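Local coordinates for jacalin-type lectin domain-containing protein (Musa acuminata, PDB 7KMU), which probably binds mannose-type sugars as a jacalin-related banana lectin with mitogenic and antiviral activity, at residues B[84-96]-B[102-114]. Residues are numbered along the deposited sequence; the frame is centred on the assembly and turned at random.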
loop_
_atom_site.group_PDB
_atom_site.type_symbol
_atom_site.label_atom_id
_atom_site.label_comp_id
_atom_site.label_asym_id
_atom_site.label_seq_id
_atom_site.Cartn_x
_atom_site.Cartn_y
_atom_site.Cartn_z
ATOM N N PHE B 84 -22.454 9.187 -7.359
ATOM C CA PHE B 84 -23.741 9.685 -6.842
ATOM C C PHE B 84 -23.673 9.983 -5.325
ATOM O O PHE B 84 -24.587 9.633 -4.578
ATOM C CB PHE B 84 -24.903 8.719 -7.183
ATOM C CG PHE B 84 -25.186 8.579 -8.656
ATOM C CD1 PHE B 84 -25.972 9.517 -9.322
ATOM C CD2 PHE B 84 -24.671 7.512 -9.381
ATOM C CE1 PHE B 84 -26.233 9.390 -10.689
ATOM C CE2 PHE B 84 -24.932 7.386 -10.750
ATOM C CZ PHE B 84 -25.718 8.322 -11.393
ATOM N N GLY B 85 -22.578 10.584 -4.872
ATOM C CA GLY B 85 -22.432 10.878 -3.450
ATOM C C GLY B 85 -21.848 9.772 -2.584
ATOM O O GLY B 85 -21.410 10.059 -1.468
ATOM N N LEU B 86 -21.846 8.498 -3.058
ATOM C CA LEU B 86 -21.196 7.400 -2.327
ATOM C C LEU B 86 -19.699 7.483 -2.609
ATOM O O LEU B 86 -19.319 7.935 -3.688
ATOM C CB LEU B 86 -21.675 6.014 -2.824
ATOM C CG LEU B 86 -23.147 5.643 -2.631
ATOM C CD1 LEU B 86 -23.440 4.319 -3.287
ATOM C CD2 LEU B 86 -23.518 5.586 -1.166
ATOM N N THR B 87 -18.858 7.016 -1.683
ATOM C CA THR B 87 -17.407 6.953 -1.888
ATOM C C THR B 87 -17.095 5.457 -2.002
ATOM O O THR B 87 -17.228 4.729 -1.019
ATOM C CB THR B 87 -16.647 7.624 -0.724
ATOM O OG1 THR B 87 -17.047 8.996 -0.624
ATOM C CG2 THR B 87 -15.135 7.569 -0.901
ATOM N N ILE B 88 -16.738 4.989 -3.202
ATOM C CA ILE B 88 -16.543 3.552 -3.463
ATOM C C ILE B 88 -15.319 3.325 -4.374
ATOM O O ILE B 88 -14.650 4.280 -4.773
ATOM C CB ILE B 88 -17.840 2.955 -4.114
ATOM C CG1 ILE B 88 -18.113 3.568 -5.504
ATOM C CG2 ILE B 88 -19.092 3.096 -3.194
ATOM C CD1 ILE B 88 -19.228 2.871 -6.295
ATOM N N ILE B 89 -15.062 2.062 -4.740
ATOM C CA ILE B 89 -13.981 1.735 -5.684
ATOM C C ILE B 89 -14.559 1.867 -7.105
ATOM O O ILE B 89 -15.536 1.189 -7.460
ATOM C CB ILE B 89 -13.404 0.323 -5.404
ATOM C CG1 ILE B 89 -12.950 0.160 -3.931
ATOM C CG2 ILE B 89 -12.251 -0.009 -6.399
ATOM C CD1 ILE B 89 -11.906 1.242 -3.442
ATOM N N GLY B 90 -13.957 2.756 -7.901
ATOM C CA GLY B 90 -14.431 3.029 -9.251
ATOM C C GLY B 90 -13.642 2.343 -10.346
ATOM O O GLY B 90 -14.168 2.151 -11.448
ATOM N N LYS B 91 -12.363 1.990 -10.061
ATOM C CA LYS B 91 -11.478 1.313 -11.008
ATOM C C LYS B 91 -10.597 0.363 -10.232
ATOM O O LYS B 91 -10.206 0.674 -9.104
ATOM C CB LYS B 91 -10.586 2.314 -11.753
ATOM C CG LYS B 91 -11.239 2.889 -12.983
ATOM C CD LYS B 91 -10.228 3.610 -13.869
ATOM C CE LYS B 91 -10.946 4.147 -15.063
ATOM N NZ LYS B 91 -10.021 4.812 -16.013
ATOM N N LEU B 92 -10.291 -0.808 -10.819
ATOM C CA LEU B 92 -9.449 -1.784 -10.158
ATOM C C LEU B 92 -8.675 -2.615 -11.180
ATOM O O LEU B 92 -9.227 -3.010 -12.209
ATOM C CB LEU B 92 -10.322 -2.710 -9.276
ATOM C CG LEU B 92 -9.592 -3.606 -8.271
ATOM C CD1 LEU B 92 -8.815 -2.771 -7.221
ATOM C CD2 LEU B 92 -10.594 -4.531 -7.560
ATOM N N THR B 93 -7.411 -2.911 -10.854
ATOM C CA THR B 93 -6.524 -3.758 -11.635
ATOM C C THR B 93 -5.778 -4.667 -10.675
ATOM O O THR B 93 -5.390 -4.230 -9.572
ATOM C CB THR B 93 -5.476 -2.899 -12.391
ATOM O OG1 THR B 93 -6.110 -1.958 -13.267
ATOM C CG2 THR B 93 -4.491 -3.745 -13.220
ATOM N N LEU B 94 -5.557 -5.920 -11.092
ATOM C CA LEU B 94 -4.683 -6.856 -10.380
ATOM C C LEU B 94 -3.598 -7.244 -11.357
ATOM O O LEU B 94 -3.914 -7.587 -12.507
ATOM C CB LEU B 94 -5.394 -8.122 -9.862
ATOM C CG LEU B 94 -6.535 -7.907 -8.872
ATOM C CD1 LEU B 94 -7.199 -9.231 -8.521
ATOM C CD2 LEU B 94 -6.036 -7.234 -7.581
ATOM N N THR B 95 -2.328 -7.185 -10.931
ATOM C CA THR B 95 -1.231 -7.574 -11.809
ATOM C C THR B 95 -0.527 -8.763 -11.204
ATOM O O THR B 95 -0.270 -8.783 -9.996
ATOM C CB THR B 95 -0.258 -6.412 -12.045
ATOM O OG1 THR B 95 -0.979 -5.263 -12.520
ATOM C CG2 THR B 95 0.852 -6.773 -13.052
ATOM N N THR B 96 -0.282 -9.790 -12.017
ATOM C CA THR B 96 0.446 -10.970 -11.566
ATOM C C THR B 96 1.872 -10.900 -12.095
ATOM O O THR B 96 2.233 -9.960 -12.800
ATOM C CB THR B 96 -0.262 -12.259 -12.016
ATOM O OG1 THR B 96 0.049 -12.510 -13.400
ATOM C CG2 THR B 96 -1.757 -12.218 -11.801
ATOM N N GLY B 102 -7.296 -6.346 -15.919
ATOM C CA GLY B 102 -7.884 -5.025 -15.873
ATOM C C GLY B 102 -7.087 -4.022 -16.689
ATOM O O GLY B 102 -6.244 -4.411 -17.502
ATOM N N PRO B 103 -7.345 -2.722 -16.514
ATOM C CA PRO B 103 -8.273 -2.113 -15.547
ATOM C C PRO B 103 -9.740 -2.324 -15.870
ATOM O O PRO B 103 -10.130 -2.409 -17.038
ATOM C CB PRO B 103 -7.914 -0.616 -15.609
ATOM C CG PRO B 103 -7.399 -0.432 -17.022
ATOM C CD PRO B 103 -6.631 -1.693 -17.304
ATOM N N PHE B 104 -10.553 -2.417 -14.818
ATOM C CA PHE B 104 -12.005 -2.502 -14.921
ATOM C C PHE B 104 -12.596 -1.291 -14.236
ATOM O O PHE B 104 -12.003 -0.768 -13.284
ATOM C CB PHE B 104 -12.543 -3.794 -14.305
ATOM C CG PHE B 104 -11.901 -5.008 -14.912
ATOM C CD1 PHE B 104 -12.024 -5.274 -16.277
ATOM C CD2 PHE B 104 -11.126 -5.861 -14.139
ATOM C CE1 PHE B 104 -11.387 -6.369 -16.848
ATOM C CE2 PHE B 104 -10.517 -6.983 -14.708
ATOM C CZ PHE B 104 -10.645 -7.223 -16.060
ATOM N N GLY B 105 -13.751 -0.844 -14.718
ATOM C CA GLY B 105 -14.401 0.338 -14.174
ATOM C C GLY B 105 -14.072 1.553 -15.012
ATOM O O GLY B 105 -13.098 1.541 -15.769
ATOM N N ALA B 106 -14.885 2.606 -14.901
ATOM C CA ALA B 106 -14.700 3.805 -15.723
ATOM C C ALA B 106 -14.433 5.089 -14.940
ATOM O O ALA B 106 -13.876 6.036 -15.502
ATOM C CB ALA B 106 -15.912 3.994 -16.625
ATOM N N TYR B 107 -14.834 5.145 -13.665
ATOM C CA TYR B 107 -14.668 6.342 -12.848
ATOM C C TYR B 107 -13.285 6.481 -12.237
ATOM O O TYR B 107 -12.693 5.493 -11.803
ATOM C CB TYR B 107 -15.712 6.359 -11.715
ATOM C CG TYR B 107 -17.041 6.997 -12.064
ATOM C CD1 TYR B 107 -17.796 6.541 -13.143
ATOM C CD2 TYR B 107 -17.598 7.975 -11.247
ATOM C CE1 TYR B 107 -19.044 7.086 -13.437
ATOM C CE2 TYR B 107 -18.843 8.534 -11.534
ATOM C CZ TYR B 107 -19.561 8.087 -12.630
ATOM O OH TYR B 107 -20.788 8.634 -12.917
ATOM N N GLU B 108 -12.790 7.729 -12.159
ATOM C CA GLU B 108 -11.519 8.028 -11.512
ATOM C C GLU B 108 -11.739 9.010 -10.354
ATOM O O GLU B 108 -12.811 9.627 -10.241
ATOM C CB GLU B 108 -10.459 8.529 -12.515
ATOM C CG GLU B 108 -9.988 7.428 -13.457
ATOM C CD GLU B 108 -8.741 7.688 -14.283
ATOM O OE1 GLU B 108 -8.170 8.797 -14.187
ATOM O OE2 GLU B 108 -8.325 6.766 -15.020
ATOM N N GLY B 109 -10.756 9.103 -9.477
ATOM C CA GLY B 109 -10.828 9.972 -8.311
ATOM C C GLY B 109 -9.486 10.047 -7.632
ATOM O O GLY B 109 -8.560 10.674 -8.165
ATOM N N THR B 110 -9.354 9.371 -6.477
ATOM C CA THR B 110 -8.096 9.353 -5.739
ATOM C C THR B 110 -7.420 8.009 -5.997
ATOM O O THR B 110 -7.959 6.983 -5.588
ATOM C CB THR B 110 -8.315 9.602 -4.238
ATOM O OG1 THR B 110 -9.035 10.830 -4.080
ATOM C CG2 THR B 110 -7.007 9.701 -3.467
ATOM N N PRO B 111 -6.285 7.966 -6.716
ATOM C CA PRO B 111 -5.653 6.672 -6.977
ATOM C C PRO B 111 -4.999 6.055 -5.758
ATOM O O PRO B 111 -4.603 6.751 -4.823
ATOM C CB PRO B 111 -4.601 6.995 -8.038
ATOM C CG PRO B 111 -4.238 8.411 -7.768
ATOM C CD PRO B 111 -5.523 9.078 -7.329
ATOM N N PHE B 112 -4.907 4.726 -5.779
ATOM C CA PHE B 112 -4.185 3.938 -4.789
ATOM C C PHE B 112 -3.414 2.865 -5.546
ATOM O O PHE B 112 -3.835 2.424 -6.634
ATOM C CB PHE B 112 -5.091 3.316 -3.715
ATOM C CG PHE B 112 -6.161 2.362 -4.197
ATOM C CD1 PHE B 112 -7.408 2.833 -4.582
ATOM C CD2 PHE B 112 -5.931 0.985 -4.229
ATOM C CE1 PHE B 112 -8.402 1.950 -5.022
ATOM C CE2 PHE B 112 -6.919 0.103 -4.682
ATOM C CZ PHE B 112 -8.152 0.594 -5.073
ATOM N N SER B 113 -2.275 2.445 -4.988
ATOM C CA SER B 113 -1.445 1.437 -5.622
ATOM C C SER B 113 -0.638 0.696 -4.589
ATOM O O SER B 113 -0.080 1.316 -3.663
ATOM C CB SER B 113 -0.527 2.061 -6.667
ATOM O OG SER B 113 0.327 3.041 -6.091
ATOM N N ILE B 114 -0.587 -0.641 -4.735
ATOM C CA ILE B 114 0.146 -1.533 -3.839
ATOM C C ILE B 114 1.121 -2.359 -4.659
ATOM O O ILE B 114 0.813 -3.498 -5.006
ATOM C CB ILE B 114 -0.792 -2.430 -2.978
ATOM C CG1 ILE B 114 -1.832 -1.603 -2.243
ATOM C CG2 ILE B 114 0.006 -3.308 -1.981
ATOM C CD1 ILE B 114 -3.085 -1.114 -3.124
HETATM O O HOH W 1 -12.070 5.957 -17.549
#
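The ring of F112 takes two aliphatic tips from strand 86-96, both at a slant to its plane: I89 CD1 lies 3.9 Å from F112 CE1, and L92 CD1 lies 4.0 Å from F112 CZ. I114 CD1 sits in plane at the edge of the same ring, and W10 stacks on it. CG of L92, anti to its backbone N (chi1 -167°), carries CD1 to that ring. The F104 ring carries G102 CA over one face, offset toward its rim, while L92 O approaches obliquely; H63 stacks on this ring. Two 3.0 Å backbone bonds, L92 N to F104 O (N-H...O 153°) and F104 N to L92 O (163°), make L92 and F104 an antiparallel hydrogen-bonded pair. Beyond it the chain 105-108 wraps round K91, whose extended side chain passes Y107 O, with CG 3.2 Å from that oxygen, and ends in a salt bridge, K91 NZ to E108 OE2 at 2.8 Å, on the anti side and tilted out of the carboxylate plane. A water links K91 NZ to A106 O. Y107 O is buried without a polar partner. The hairpin of 86-96 and 100-104 belongs to one four-stranded Greek-key sheet of the jacalin-type beta-prism, with 110-116 at its far edge.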